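Local coordinates for transmembrane oligosaccharyl transferase (Archaeoglobus fulgidus, PDB 3WAJ), which is a polytopic archaeal membrane protein of the STT3/AglB family, with an N-terminal helical region of the GT-C clan and C-terminal globular domains, at residues V605-S610 and I773-K778; V781-V786 and T819-L824; G546-W551 and S585-A590. All coordinates share one frame; numbering follows the deposited sequence.

Following the chain from the N terminus, interaction 3 comes first: 546-551 meets 585-590, closing a loop of 33 residues and setting strand 546-548 and the residues after it against helix 584-588. Interaction 1 then spans 162 residues, with far more helix than strand, when 773-778 returns beside 605-610 in the five-stranded mixed sheet that also holds strand 546-548. Interaction 2 pairs 781-786 with 819-824 across 32 residues. The three loops lie in series, neither nesting nor crossing. Interactions 3 and 1 touch, since Tyr-607 lies beside Ile-548. Strand 771-776 is followed, after a short link, by strand 780-785 in the long peripheral domain, and Lys-778 O packs on Val-823 beside this connection.

Interaction 1: V605-S610 and I773-K778; sequences VKYVVS and IFERVK
The carboxylate oxygen OE2 of Glu-775 gathers several donors. Across the contact Lys-606 NZ forms a long salt bridge to Glu-775 OE2 at 3.7 Å. A water donates to Glu-775 OE2 at 2.9 Å and accepts a weak bond from Lys-606 NZ. With CG anti to its backbone N (chi1 -175°) and the chain extended beyond, Glu-775 runs alongside the ring of Tyr-607. Ring and carboxylate are nearly parallel, and Tyr-607 CE1 lies 3.7 Å from Glu-775 CG. Farther out, Gln-859 also binds OE2, Arg-694 forms a salt bridge to OE1, and the Tyr-607 hydroxyl bonds to that of Tyr-832.

Beneath these side chains the two strands pair in antiparallel fashion. Val-608 and Phe-774 form a hydrogen-bonded pair, with Val-608 N to Phe-774 O at 2.9 Å and Phe-774 N to Val-608 O at 2.8 Å; Arg-776 N adds a bond to Lys-606 O at 2.7 Å. Tyr-607, Val-609, Ile-773 and Glu-775 share one face, on which helix 501-513 packs against Val-609 and Ile-773. Val-608 and Phe-774 occupy the other face and touch through their CB atoms.

At the end of the pairing Arg-776 stretches past Val-605. Its NH1 makes a weak but nearly straight bond to Val-605 O (3.4 Å, 167° at the hydrogen), with the oxygen in the guanidinium plane. NE and NH2 pair their charge with Glu-597 and Glu-601 of helix 593-602 in salt bridges.

The contact thus joins two neighbouring strands of the mixed sheet through backbone bonds and flanks them with paired charges. For the buried Glu-775, the nearby positive groups of Lys-606 and Arg-694 probably favour the charged form of the carboxylate.

Interaction 2: V781-V786 and T819-L824; sequences VVTGKV and TYTVVL
Tyr-820 lays its ring flat over the backbone of Thr-783 and Gly-784. Thr-783 CA sits 4.0 Å from the centroid of the Tyr-820 ring, a CH-pi contact over the face, while Gly-784 N comes within 3.3 Å of Tyr-820 CE1. The ring reaches this place because CG lies between the backbone N and the carbonyl carbon (chi1 78°), which folds it across to the partner strand. The hydroxyl bonds to Leu-866 O.

Val-782 continues the same face: CG1 packs on Tyr-820 CE2 at 4.0 Å, CB meets Val-822 CG1, and CG2 reaches Leu-824 CD1. Val-782 and Val-822 exchange two backbone bonds, Val-822 N lying 2.6 Å from Val-782 O. Gly-784 and Tyr-820 do the same less evenly: Tyr-820 N bonds to Gly-784 O, and the return bond from Gly-784 N to Tyr-820 O is longer at 3.3 Å. On the opposite face Val-781 CG1 touches Thr-821 CG2 at 3.6 Å. Thr-783 and Thr-821 lie side by side there, pointing the same way, with Thr-819 on the same face; the modelled approaches of hydroxyls to carbonyls across the pair are too short to be trusted.

Strand 780-785 lies between 819-824 and 863-865, and Tyr-820, Val-822 and Leu-824 rest on strand 792-800 of a second sheet. Because Gly-784 has no side chain to stand against the ring, Tyr-820 can cover the backbone directly, making this face apolar, whereas threonines give the other a more polar character.

Interaction 3: G546-W551 and S585-A590; sequences GVISWW and SSFFTA
Ile-548 meets Phe-587 and Phe-588 from the strand side. Its CG2 lies over one face of the Phe-587 ring, 4.3 Å from the centroid, in a CH-pi contact, and its CD1 touches Phe-587 CB at 3.7 Å. Ile-548 CG1, anti to the backbone N (chi1 -165°), runs past Phe-588 in the opposing direction and meets CE2 at 4.1 Å. Phe-588 itself comes edge-on to the backbone: its CZ is 3.6 Å from Ser-549 CA and 3.7 Å from Ile-548 O. Farther along, the rim of the Trp-550 indole reaches the helix, Trp-550 CZ3 lying 4.0 Å from Ser-585 CB.

The two phenylalanines also position each other, since Phe-587 CD2 stands over the centre of the Phe-588 ring. Val-608 of the neighbouring strand touches Ile-548 and both rings, and helix 593-602 backs Phe-587. Ser-549 OG bonds to Val-609 O, which ties Ser-549 to the neighbouring strand 605-611, whereas Ser-585 OG bonds to Ile-574 O. At the end of the helix Ser-585 O accepts from both Thr-589 OG1 (2.8 Å) and Thr-589 N (3.2 Å), which approach from opposite faces of its plane.

Trp-550 and Trp-551 begin the WWDYG sequence, the signature of this family. Trp-551 CD1 lies over a face of the Trp-550 indole, and Trp-625 meets both rings. The contact rests mainly on van der Waals packing of buried rings and the isoleucine side chain, with the Phe-588 edge against backbone atoms, while the Ser-549 bond to Val-609 O probably helps to hold the segment leading into the WWDYG motif.

Interaction 1: V605-S610 and I773-K778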
ATOM      1  N   VAL A 605       6.633 -19.613  12.670  1.00 36.03           N
ATOM      2  CA  VAL A 605       5.257 -19.502  12.200  1.00 34.31           C
ATOM      3  C   VAL A 605       4.404 -20.656  12.708  1.00 36.82           C
ATOM      4  O   VAL A 605       4.877 -21.786  12.841  1.00 35.42           O
ATOM      5  CB  VAL A 605       5.123 -19.310  10.659  1.00 42.06           C
ATOM      6  CG1 VAL A 605       6.460 -19.000  10.012  1.00 45.78           C
ATOM      7  CG2 VAL A 605       4.459 -20.509  10.015  1.00 38.48           C
ATOM      8  N   LYS A 606       3.150 -20.354  13.013  1.00 36.24           N
ATOM      9  CA  LYS A 606       2.200 -21.374  13.398  1.00 37.40           C
ATOM     10  C   LYS A 606       1.001 -21.428  12.426  1.00 39.38           C
ATOM     11  O   LYS A 606       0.309 -22.445  12.318  1.00 41.88           O
ATOM     12  CB  LYS A 606       1.730 -21.145  14.835  1.00 33.66           C
ATOM     13  CG  LYS A 606       0.934 -22.314  15.367  1.00 33.39           C
ATOM     14  CD  LYS A 606       0.358 -22.087  16.773  1.00 41.96           C
ATOM     15  CE  LYS A 606      -0.080 -23.450  17.344  1.00 49.13           C
ATOM     16  NZ  LYS A 606      -1.166 -23.314  18.341  1.00 59.83           N
ATOM     17  N   TYR A 607       0.760 -20.337  11.712  1.00 36.04           N
ATOM     18  CA  TYR A 607      -0.306 -20.317  10.709  1.00 32.94           C
ATOM     19  C   TYR A 607       0.159 -19.729   9.401  1.00 32.75           C
ATOM     20  O   TYR A 607       0.994 -18.819   9.369  1.00 35.27           O
ATOM     21  CB  TYR A 607      -1.538 -19.555  11.206  1.00 28.59           C
ATOM     22  CG  TYR A 607      -2.088 -20.173  12.452  1.00 31.79           C
ATOM     23  CD1 TYR A 607      -2.961 -21.250  12.374  1.00 34.43           C
ATOM     24  CD2 TYR A 607      -1.695 -19.722  13.709  1.00 28.85           C
ATOM     25  CE1 TYR A 607      -3.458 -21.847  13.503  1.00 34.42           C
ATOM     26  CE2 TYR A 607      -2.190 -20.311  14.860  1.00 37.93           C
ATOM     27  CZ  TYR A 607      -3.070 -21.381  14.747  1.00 42.66           C
ATOM     28  OH  TYR A 607      -3.575 -21.997  15.867  1.00 50.60           O
ATOM     29  N   VAL A 608      -0.386 -20.281   8.325  1.00 31.33           N
ATOM     30  CA  VAL A 608      -0.149 -19.792   6.978  1.00 32.99           C
ATOM     31  C   VAL A 608      -1.511 -19.317   6.457  1.00 33.21           C
ATOM     32  O   VAL A 608      -2.515 -20.011   6.628  1.00 31.77           O
ATOM     33  CB  VAL A 608       0.363 -20.929   6.062  1.00 30.65           C
ATOM     34  CG1 VAL A 608       0.726 -20.393   4.677  1.00 29.91           C
ATOM     35  CG2 VAL A 608       1.553 -21.665   6.694  1.00 24.57           C
ATOM     36  N   VAL A 609      -1.553 -18.137   5.843  1.00 27.95           N
ATOM     37  CA  VAL A 609      -2.761 -17.676   5.164  1.00 24.87           C
ATOM     38  C   VAL A 609      -2.461 -17.457   3.682  1.00 34.13           C
ATOM     39  O   VAL A 609      -1.564 -16.675   3.320  1.00 29.39           O
ATOM     40  CB  VAL A 609      -3.314 -16.374   5.763  1.00 29.46           C
ATOM     41  CG1 VAL A 609      -4.611 -15.983   5.050  1.00 23.72           C
ATOM     42  CG2 VAL A 609      -3.537 -16.505   7.283  1.00 24.82           C
ATOM     43  N   SER A 610      -3.205 -18.151   2.822  1.00 33.59           N
ATOM     44  CA  SER A 610      -2.945 -18.109   1.388  1.00 28.70           C
ATOM     45  C   SER A 610      -4.214 -17.783   0.630  1.00 33.86           C
ATOM     46  O   SER A 610      -5.303 -18.289   0.955  1.00 34.91           O
ATOM     47  CB  SER A 610      -2.367 -19.455   0.919  1.00 34.04           C
ATOM     48  OG  SER A 610      -2.418 -19.597  -0.491  1.00 30.51           O
ATOM     49  N   ILE A 773      -6.656 -21.004   5.319  1.00 29.00           N
ATOM     50  CA  ILE A 773      -5.771 -20.926   6.472  1.00 30.25           C
ATOM     51  C   ILE A 773      -5.235 -22.313   6.828  1.00 30.22           C
ATOM     52  O   ILE A 773      -5.987 -23.279   6.942  1.00 39.42           O
ATOM     53  CB  ILE A 773      -6.508 -20.344   7.681  1.00 31.96           C
ATOM     54  CG1 ILE A 773      -7.031 -18.953   7.350  1.00 27.21           C
ATOM     55  CG2 ILE A 773      -5.611 -20.278   8.909  1.00 37.73           C
ATOM     56  CD1 ILE A 773      -7.892 -18.357   8.461  1.00 27.73           C
ATOM     57  N   PHE A 774      -3.931 -22.409   7.020  1.00 31.08           N
ATOM     58  CA  PHE A 774      -3.318 -23.660   7.429  1.00 28.60           C
ATOM     59  C   PHE A 774      -2.612 -23.494   8.778  1.00 36.23           C
ATOM     60  O   PHE A 774      -2.171 -22.392   9.131  1.00 37.08           O
ATOM     61  CB  PHE A 774      -2.309 -24.110   6.377  1.00 30.49           C
ATOM     62  CG  PHE A 774      -2.910 -24.314   5.013  1.00 32.82           C
ATOM     63  CD1 PHE A 774      -3.238 -25.594   4.570  1.00 33.38           C
ATOM     64  CD2 PHE A 774      -3.152 -23.229   4.170  1.00 28.68           C
ATOM     65  CE1 PHE A 774      -3.808 -25.801   3.305  1.00 28.16           C
ATOM     66  CE2 PHE A 774      -3.717 -23.427   2.895  1.00 29.36           C
ATOM     67  CZ  PHE A 774      -4.045 -24.721   2.468  1.00 23.78           C
ATOM     68  N   GLU A 775      -2.498 -24.591   9.524  1.00 37.60           N
ATOM     69  CA  GLU A 775      -1.744 -24.596  10.768  1.00 38.18           C
ATOM     70  C   GLU A 775      -0.460 -25.385  10.591  1.00 40.63           C
ATOM     71  O   GLU A 775      -0.476 -26.517  10.087  1.00 39.07           O
ATOM     72  CB  GLU A 775      -2.547 -25.221  11.919  1.00 37.61           C
ATOM     73  CG  GLU A 775      -1.821 -25.139  13.259  1.00 34.28           C
ATOM     74  CD  GLU A 775      -2.550 -25.855  14.380  1.00 48.64           C
ATOM     75  OE1 GLU A 775      -3.431 -26.699  14.083  1.00 50.88           O
ATOM     76  OE2 GLU A 775      -2.230 -25.578  15.563  1.00 56.46           O
ATOM     77  N   ARG A 776       0.654 -24.789  11.005  1.00 38.50           N
ATOM     78  CA  ARG A 776       1.917 -25.515  11.020  1.00 39.33           C
ATOM     79  C   ARG A 776       1.956 -26.370  12.285  1.00 44.36           C
ATOM     80  O   ARG A 776       1.629 -25.912  13.382  1.00 50.57           O
ATOM     81  CB  ARG A 776       3.112 -24.562  10.956  1.00 40.83           C
ATOM     82  CG  ARG A 776       4.447 -25.263  11.035  1.00 39.20           C
ATOM     83  CD  ARG A 776       5.612 -24.364  10.623  1.00 43.85           C
ATOM     84  NE  ARG A 776       6.858 -25.095  10.823  1.00 42.56           N
ATOM     85  CZ  ARG A 776       7.691 -24.904  11.840  1.00 44.27           C
ATOM     86  NH1 ARG A 776       7.446 -23.949  12.722  1.00 41.95           N
ATOM     87  NH2 ARG A 776       8.783 -25.655  11.954  1.00 42.91           N
ATOM     88  N   VAL A 777       2.374 -27.616  12.124  1.00 38.93           N
ATOM     89  CA  VAL A 777       2.119 -28.646  13.111  1.00 36.85           C
ATOM     90  C   VAL A 777       3.292 -29.624  13.108  1.00 41.58           C
ATOM     91  O   VAL A 777       3.889 -29.862  12.053  1.00 45.10           O
ATOM     92  CB  VAL A 777       0.790 -29.344  12.720  1.00 50.02           C
ATOM     93  CG1 VAL A 777       0.955 -30.838  12.570  1.00 51.94           C
ATOM     94  CG2 VAL A 777      -0.325 -28.978  13.668  1.00 44.12           C
ATOM     95  N   LYS A 778       3.636 -30.181  14.269  1.00 44.56           N
ATOM     96  CA  LYS A 778       4.712 -31.176  14.334  1.00 49.28           C
ATOM     97  C   LYS A 778       4.368 -32.396  13.485  1.00 54.05           C
ATOM     98  O   LYS A 778       5.132 -32.771  12.596  1.00 59.76           O
ATOM     99  CB  LYS A 778       4.984 -31.612  15.775  1.00 57.85           C
ATOM    100  CG  LYS A 778       6.148 -30.894  16.443  1.00 61.97           C
ATOM    101  CD  LYS A 778       6.111 -31.052  17.962  1.00 66.81           C
ATOM    102  CE  LYS A 778       7.273 -30.329  18.613  1.00 71.37           C
ATOM    103  NZ  LYS A 778       7.528 -29.015  17.949  1.00 79.54           N
TER
HETATM  104  O   HOH W   1      -3.624 -25.620  18.133  1.00 46.88           O

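Interaction 2: V781-V786 and T819-L824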
ATOM      1  N   VAL A 781       4.050 -39.102  14.154  1.00 62.31           N
ATOM      2  CA  VAL A 781       4.958 -39.978  13.428  1.00 59.54           C
ATOM      3  C   VAL A 781       4.415 -41.407  13.410  1.00 62.36           C
ATOM      4  O   VAL A 781       4.348 -42.067  14.442  1.00 67.32           O
ATOM      5  CB  VAL A 781       6.386 -39.921  14.000  1.00 59.14           C
ATOM      6  CG1 VAL A 781       7.330 -40.806  13.180  1.00 60.12           C
ATOM      7  CG2 VAL A 781       6.883 -38.486  14.011  1.00 54.39           C
ATOM      8  N   VAL A 782       3.997 -41.867  12.235  1.00 63.73           N
ATOM      9  CA  VAL A 782       3.584 -43.259  12.060  1.00 68.11           C
ATOM     10  C   VAL A 782       4.709 -44.026  11.366  1.00 71.21           C
ATOM     11  O   VAL A 782       5.200 -43.615  10.306  1.00 71.33           O
ATOM     12  CB  VAL A 782       2.262 -43.392  11.272  1.00 65.40           C
ATOM     13  CG1 VAL A 782       1.923 -44.859  11.044  1.00 62.47           C
ATOM     14  CG2 VAL A 782       1.135 -42.711  12.020  1.00 63.73           C
ATOM     15  N   THR A 783       5.119 -45.136  11.974  1.00 71.86           N
ATOM     16  CA  THR A 783       6.255 -45.901  11.476  1.00 74.95           C
ATOM     17  C   THR A 783       6.093 -47.378  11.798  1.00 84.73           C
ATOM     18  O   THR A 783       5.244 -47.766  12.609  1.00 88.28           O
ATOM     19  CB  THR A 783       7.565 -45.398  12.090  1.00 73.88           C
ATOM     20  OG1 THR A 783       8.679 -45.943  11.374  1.00 79.04           O
ATOM     21  CG2 THR A 783       7.649 -45.801  13.551  1.00 71.44           C
ATOM     22  N   GLY A 784       6.914 -48.206  11.167  1.00 86.73           N
ATOM     23  CA  GLY A 784       6.830 -49.637  11.376  1.00 88.29           C
ATOM     24  C   GLY A 784       7.482 -50.403  10.245  1.00 90.75           C
ATOM     25  O   GLY A 784       8.214 -49.832   9.438  1.00 89.79           O
ATOM     26  N   LYS A 785       7.206 -51.700  10.177  1.00 93.07           N
ATOM     27  CA  LYS A 785       7.886 -52.557   9.218  1.00 89.09           C
ATOM     28  C   LYS A 785       6.996 -53.028   8.078  1.00 82.92           C
ATOM     29  O   LYS A 785       5.777 -53.154   8.215  1.00 76.42           O
ATOM     30  CB  LYS A 785       8.532 -53.753   9.930  1.00 93.91           C
ATOM     31  CG  LYS A 785       9.873 -53.427  10.580  1.00 94.78           C
ATOM     32  CD  LYS A 785      10.439 -54.620  11.334  1.00 95.78           C
ATOM     33  CE  LYS A 785       9.781 -54.790  12.694  1.00 98.43           C
ATOM     34  NZ  LYS A 785      10.211 -53.724  13.646  1.00 98.39           N
ATOM     35  N   VAL A 786       7.632 -53.285   6.943  1.00 84.67           N
ATOM     36  CA  VAL A 786       6.933 -53.785   5.775  1.00 90.75           C
ATOM     37  C   VAL A 786       7.440 -55.184   5.424  1.00 97.49           C
ATOM     38  O   VAL A 786       7.941 -55.901   6.292  1.00 97.21           O
ATOM     39  CB  VAL A 786       7.101 -52.829   4.585  1.00 88.31           C
ATOM     40  CG1 VAL A 786       6.277 -51.574   4.796  1.00 92.02           C
ATOM     41  CG2 VAL A 786       8.569 -52.474   4.389  1.00 86.49           C
ATOM     42  N   THR A 819      11.547 -50.875   6.542  1.00 93.89           N
ATOM     43  CA  THR A 819      10.729 -50.028   7.405  1.00 96.23           C
ATOM     44  C   THR A 819      10.252 -48.753   6.690  1.00 95.34           C
ATOM     45  O   THR A 819      10.790 -48.358   5.648  1.00 92.43           O
ATOM     46  CB  THR A 819      11.447 -49.680   8.732  1.00 97.86           C
ATOM     47  OG1 THR A 819      10.481 -49.530   9.780  1.00101.34           O
ATOM     48  CG2 THR A 819      12.254 -48.399   8.601  1.00 95.47           C
ATOM     49  N   TYR A 820       9.222 -48.129   7.254  1.00 94.71           N
ATOM     50  CA  TYR A 820       8.675 -46.893   6.715  1.00 85.57           C
ATOM     51  C   TYR A 820       8.507 -45.888   7.849  1.00 81.48           C
ATOM     52  O   TYR A 820       8.450 -46.263   9.019  1.00 81.82           O
ATOM     53  CB  TYR A 820       7.322 -47.152   6.049  1.00 81.59           C
ATOM     54  CG  TYR A 820       6.182 -47.305   7.032  1.00 82.88           C
ATOM     55  CD1 TYR A 820       5.948 -48.517   7.674  1.00 85.21           C
ATOM     56  CD2 TYR A 820       5.335 -46.239   7.314  1.00 80.28           C
ATOM     57  CE1 TYR A 820       4.907 -48.658   8.574  1.00 84.49           C
ATOM     58  CE2 TYR A 820       4.296 -46.370   8.209  1.00 82.16           C
ATOM     59  CZ  TYR A 820       4.085 -47.579   8.837  1.00 83.06           C
ATOM     60  OH  TYR A 820       3.045 -47.705   9.732  1.00 81.49           O
ATOM     61  N   THR A 821       8.428 -44.611   7.503  1.00 77.27           N
ATOM     62  CA  THR A 821       8.094 -43.587   8.485  1.00 72.37           C
ATOM     63  C   THR A 821       7.286 -42.480   7.810  1.00 68.54           C
ATOM     64  O   THR A 821       7.687 -41.956   6.766  1.00 63.00           O
ATOM     65  CB  THR A 821       9.353 -43.014   9.158  1.00 67.12           C
ATOM     66  OG1 THR A 821      10.069 -44.074   9.810  1.00 74.39           O
ATOM     67  CG2 THR A 821       8.973 -41.968  10.187  1.00 60.32           C
ATOM     68  N   VAL A 822       6.136 -42.141   8.385  1.00 66.63           N
ATOM     69  CA  VAL A 822       5.315 -41.080   7.809  1.00 63.69           C
ATOM     70  C   VAL A 822       4.745 -40.120   8.868  1.00 65.25           C
ATOM     71  O   VAL A 822       4.337 -40.540   9.959  1.00 63.70           O
ATOM     72  CB  VAL A 822       4.219 -41.645   6.872  1.00 53.94           C
ATOM     73  CG1 VAL A 822       3.151 -42.363   7.658  1.00 51.58           C
ATOM     74  CG2 VAL A 822       3.610 -40.529   6.035  1.00 55.85           C
ATOM     75  N   VAL A 823       4.745 -38.829   8.541  1.00 60.06           N
ATOM     76  CA  VAL A 823       4.266 -37.788   9.447  1.00 58.13           C
ATOM     77  C   VAL A 823       2.913 -37.257   8.949  1.00 58.23           C
ATOM     78  O   VAL A 823       2.817 -36.738   7.835  1.00 58.18           O
ATOM     79  CB  VAL A 823       5.309 -36.648   9.563  1.00 58.03           C
ATOM     80  CG1 VAL A 823       4.992 -35.705  10.726  1.00 52.58           C
ATOM     81  CG2 VAL A 823       6.693 -37.236   9.744  1.00 54.70           C
ATOM     82  N   LEU A 824       1.875 -37.406   9.775  1.00 58.59           N
ATOM     83  CA  LEU A 824       0.508 -37.017   9.416  1.00 54.32           C
ATOM     84  C   LEU A 824       0.068 -35.791  10.228  1.00 57.87           C
ATOM     85  O   LEU A 824       0.266 -35.745  11.444  1.00 61.60           O
ATOM     86  CB  LEU A 824      -0.452 -38.187   9.657  1.00 52.46           C
ATOM     87  CG  LEU A 824      -0.025 -39.547   9.090  1.00 53.89           C
ATOM     88  CD1 LEU A 824      -1.038 -40.649   9.403  1.00 55.35           C
ATOM     89  CD2 LEU A 824       0.194 -39.455   7.594  1.00 52.70           C
TER

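Interaction 3: G546-W551 and S585-A590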
ATOM      1  N   GLY A 546       3.955 -16.688  14.762  1.00 34.21           N
ATOM      2  CA  GLY A 546       3.802 -15.836  13.604  1.00 26.91           C
ATOM      3  C   GLY A 546       2.804 -16.378  12.604  1.00 35.22           C
ATOM      4  O   GLY A 546       2.527 -17.587  12.538  1.00 32.06           O
ATOM      5  N   VAL A 547       2.265 -15.456  11.817  1.00 30.35           N
ATOM      6  CA  VAL A 547       1.323 -15.769  10.772  1.00 26.01           C
ATOM      7  C   VAL A 547       1.956 -15.362   9.436  1.00 31.87           C
ATOM      8  O   VAL A 547       2.240 -14.179   9.194  1.00 30.01           O
ATOM      9  CB  VAL A 547       0.030 -15.010  10.991  1.00 26.23           C
ATOM     10  CG1 VAL A 547      -0.983 -15.317   9.857  1.00 25.16           C
ATOM     11  CG2 VAL A 547      -0.563 -15.369  12.346  1.00 21.69           C
ATOM     12  N   ILE A 548       2.176 -16.343   8.565  1.00 26.92           N
ATOM     13  CA  ILE A 548       2.859 -16.078   7.312  1.00 28.86           C
ATOM     14  C   ILE A 548       1.911 -16.004   6.105  1.00 31.53           C
ATOM     15  O   ILE A 548       1.057 -16.860   5.887  1.00 28.36           O
ATOM     16  CB  ILE A 548       4.009 -17.077   7.061  1.00 25.21           C
ATOM     17  CG1 ILE A 548       4.921 -16.556   5.951  1.00 24.27           C
ATOM     18  CG2 ILE A 548       3.478 -18.453   6.717  1.00 26.48           C
ATOM     19  CD1 ILE A 548       6.344 -17.063   6.060  1.00 27.75           C
ATOM     20  N   SER A 549       2.089 -14.964   5.306  1.00 28.29           N
ATOM     21  CA  SER A 549       1.250 -14.725   4.148  1.00 27.70           C
ATOM     22  C   SER A 549       2.004 -13.717   3.284  1.00 26.53           C
ATOM     23  O   SER A 549       3.041 -13.217   3.686  1.00 29.02           O
ATOM     24  CB  SER A 549      -0.102 -14.157   4.600  1.00 24.98           C
ATOM     25  OG  SER A 549      -0.916 -13.856   3.479  1.00 29.20           O
ATOM     26  N   TRP A 550       1.497 -13.407   2.102  1.00 24.71           N
ATOM     27  CA  TRP A 550       2.178 -12.438   1.252  1.00 28.35           C
ATOM     28  C   TRP A 550       2.200 -11.069   1.963  1.00 33.41           C
ATOM     29  O   TRP A 550       1.378 -10.822   2.858  1.00 30.33           O
ATOM     30  CB  TRP A 550       1.490 -12.370  -0.123  1.00 25.98           C
ATOM     31  CG  TRP A 550       2.257 -11.625  -1.189  1.00 29.63           C
ATOM     32  CD1 TRP A 550       1.739 -10.740  -2.087  1.00 34.19           C
ATOM     33  CD2 TRP A 550       3.671 -11.700  -1.472  1.00 32.87           C
ATOM     34  NE1 TRP A 550       2.730 -10.259  -2.906  1.00 38.43           N
ATOM     35  CE2 TRP A 550       3.925 -10.827  -2.552  1.00 35.73           C
ATOM     36  CE3 TRP A 550       4.743 -12.413  -0.914  1.00 36.13           C
ATOM     37  CZ2 TRP A 550       5.208 -10.650  -3.097  1.00 35.01           C
ATOM     38  CZ3 TRP A 550       6.015 -12.231  -1.447  1.00 36.49           C
ATOM     39  CH2 TRP A 550       6.235 -11.360  -2.531  1.00 34.87           C
ATOM     40  N   TRP A 551       3.125 -10.186   1.590  1.00 29.54           N
ATOM     41  CA  TRP A 551       3.332  -8.963   2.377  1.00 25.83           C
ATOM     42  C   TRP A 551       2.168  -7.972   2.292  1.00 31.84           C
ATOM     43  O   TRP A 551       1.949  -7.205   3.230  1.00 31.43           O
ATOM     44  CB  TRP A 551       4.646  -8.281   2.002  1.00 27.65           C
ATOM     45  CG  TRP A 551       4.759  -7.843   0.566  1.00 36.32           C
ATOM     46  CD1 TRP A 551       5.294  -8.561  -0.467  1.00 41.09           C
ATOM     47  CD2 TRP A 551       4.380  -6.568   0.011  1.00 36.61           C
ATOM     48  NE1 TRP A 551       5.261  -7.823  -1.629  1.00 36.65           N
ATOM     49  CE2 TRP A 551       4.699  -6.602  -1.370  1.00 35.45           C
ATOM     50  CE3 TRP A 551       3.790  -5.412   0.542  1.00 34.58           C
ATOM     51  CZ2 TRP A 551       4.462  -5.513  -2.228  1.00 35.07           C
ATOM     52  CZ3 TRP A 551       3.546  -4.330  -0.311  1.00 35.90           C
ATOM     53  CH2 TRP A 551       3.885  -4.390  -1.684  1.00 33.45           C
ATOM     54  N   SER A 585       8.522 -14.676   0.643  1.00 28.83           N
ATOM     55  CA  SER A 585       8.800 -15.164  -0.703  1.00 32.34           C
ATOM     56  C   SER A 585       9.549 -16.493  -0.659  1.00 31.74           C
ATOM     57  O   SER A 585       9.365 -17.351  -1.517  1.00 42.48           O
ATOM     58  CB  SER A 585       9.558 -14.126  -1.548  1.00 35.79           C
ATOM     59  OG  SER A 585      10.896 -13.981  -1.118  1.00 40.77           O
ATOM     60  N   SER A 586      10.378 -16.678   0.355  1.00 30.73           N
ATOM     61  CA  SER A 586      11.203 -17.884   0.430  1.00 34.63           C
ATOM     62  C   SER A 586      10.382 -19.028   1.010  1.00 35.58           C
ATOM     63  O   SER A 586      10.699 -20.204   0.815  1.00 38.05           O
ATOM     64  CB  SER A 586      12.457 -17.632   1.267  1.00 34.07           C
ATOM     65  OG  SER A 586      12.135 -16.883   2.419  1.00 38.54           O
ATOM     66  N   PHE A 587       9.315 -18.686   1.724  1.00 29.82           N
ATOM     67  CA  PHE A 587       8.411 -19.722   2.188  1.00 30.87           C
ATOM     68  C   PHE A 587       7.549 -20.219   1.005  1.00 33.01           C
ATOM     69  O   PHE A 587       7.577 -21.401   0.665  1.00 37.33           O
ATOM     70  CB  PHE A 587       7.576 -19.240   3.378  1.00 32.51           C
ATOM     71  CG  PHE A 587       6.601 -20.267   3.882  1.00 29.44           C
ATOM     72  CD1 PHE A 587       7.015 -21.270   4.742  1.00 28.81           C
ATOM     73  CD2 PHE A 587       5.266 -20.247   3.475  1.00 31.59           C
ATOM     74  CE1 PHE A 587       6.118 -22.246   5.198  1.00 32.68           C
ATOM     75  CE2 PHE A 587       4.360 -21.214   3.930  1.00 26.56           C
ATOM     76  CZ  PHE A 587       4.787 -22.212   4.787  1.00 32.17           C
ATOM     77  N   PHE A 588       6.828 -19.314   0.349  1.00 31.50           N
ATOM     78  CA  PHE A 588       5.847 -19.721  -0.678  1.00 34.20           C
ATOM     79  C   PHE A 588       6.405 -20.232  -1.998  1.00 40.91           C
ATOM     80  O   PHE A 588       5.706 -20.946  -2.726  1.00 40.59           O
ATOM     81  CB  PHE A 588       4.802 -18.621  -0.937  1.00 27.49           C
ATOM     82  CG  PHE A 588       3.947 -18.317   0.263  1.00 24.89           C
ATOM     83  CD1 PHE A 588       2.925 -19.181   0.644  1.00 27.40           C
ATOM     84  CD2 PHE A 588       4.179 -17.176   1.030  1.00 24.81           C
ATOM     85  CE1 PHE A 588       2.132 -18.913   1.778  1.00 28.12           C
ATOM     86  CE2 PHE A 588       3.402 -16.895   2.169  1.00 28.06           C
ATOM     87  CZ  PHE A 588       2.379 -17.762   2.545  1.00 32.02           C
ATOM     88  N   THR A 589       7.648 -19.881  -2.319  1.00 37.31           N
ATOM     89  CA  THR A 589       8.243 -20.408  -3.549  1.00 38.40           C
ATOM     90  C   THR A 589       9.210 -21.540  -3.258  1.00 37.02           C
ATOM     91  O   THR A 589       9.968 -21.963  -4.140  1.00 34.06           O
ATOM     92  CB  THR A 589       9.019 -19.353  -4.325  1.00 36.76           C
ATOM     93  OG1 THR A 589      10.177 -19.009  -3.571  1.00 32.19           O
ATOM     94  CG2 THR A 589       8.157 -18.102  -4.600  1.00 33.70           C
ATOM     95  N   ALA A 590       9.215 -21.991  -2.008  1.00 35.10           N
ATOM     96  CA  ALA A 590      10.113 -23.062  -1.597  1.00 34.98           C
ATOM     97  C   ALA A 590       9.702 -24.338  -2.323  1.00 39.64           C
ATOM     98  O   ALA A 590       8.511 -24.708  -2.357  1.00 44.85           O
ATOM     99  CB  ALA A 590      10.068 -23.258  -0.098  1.00 30.68           C
TER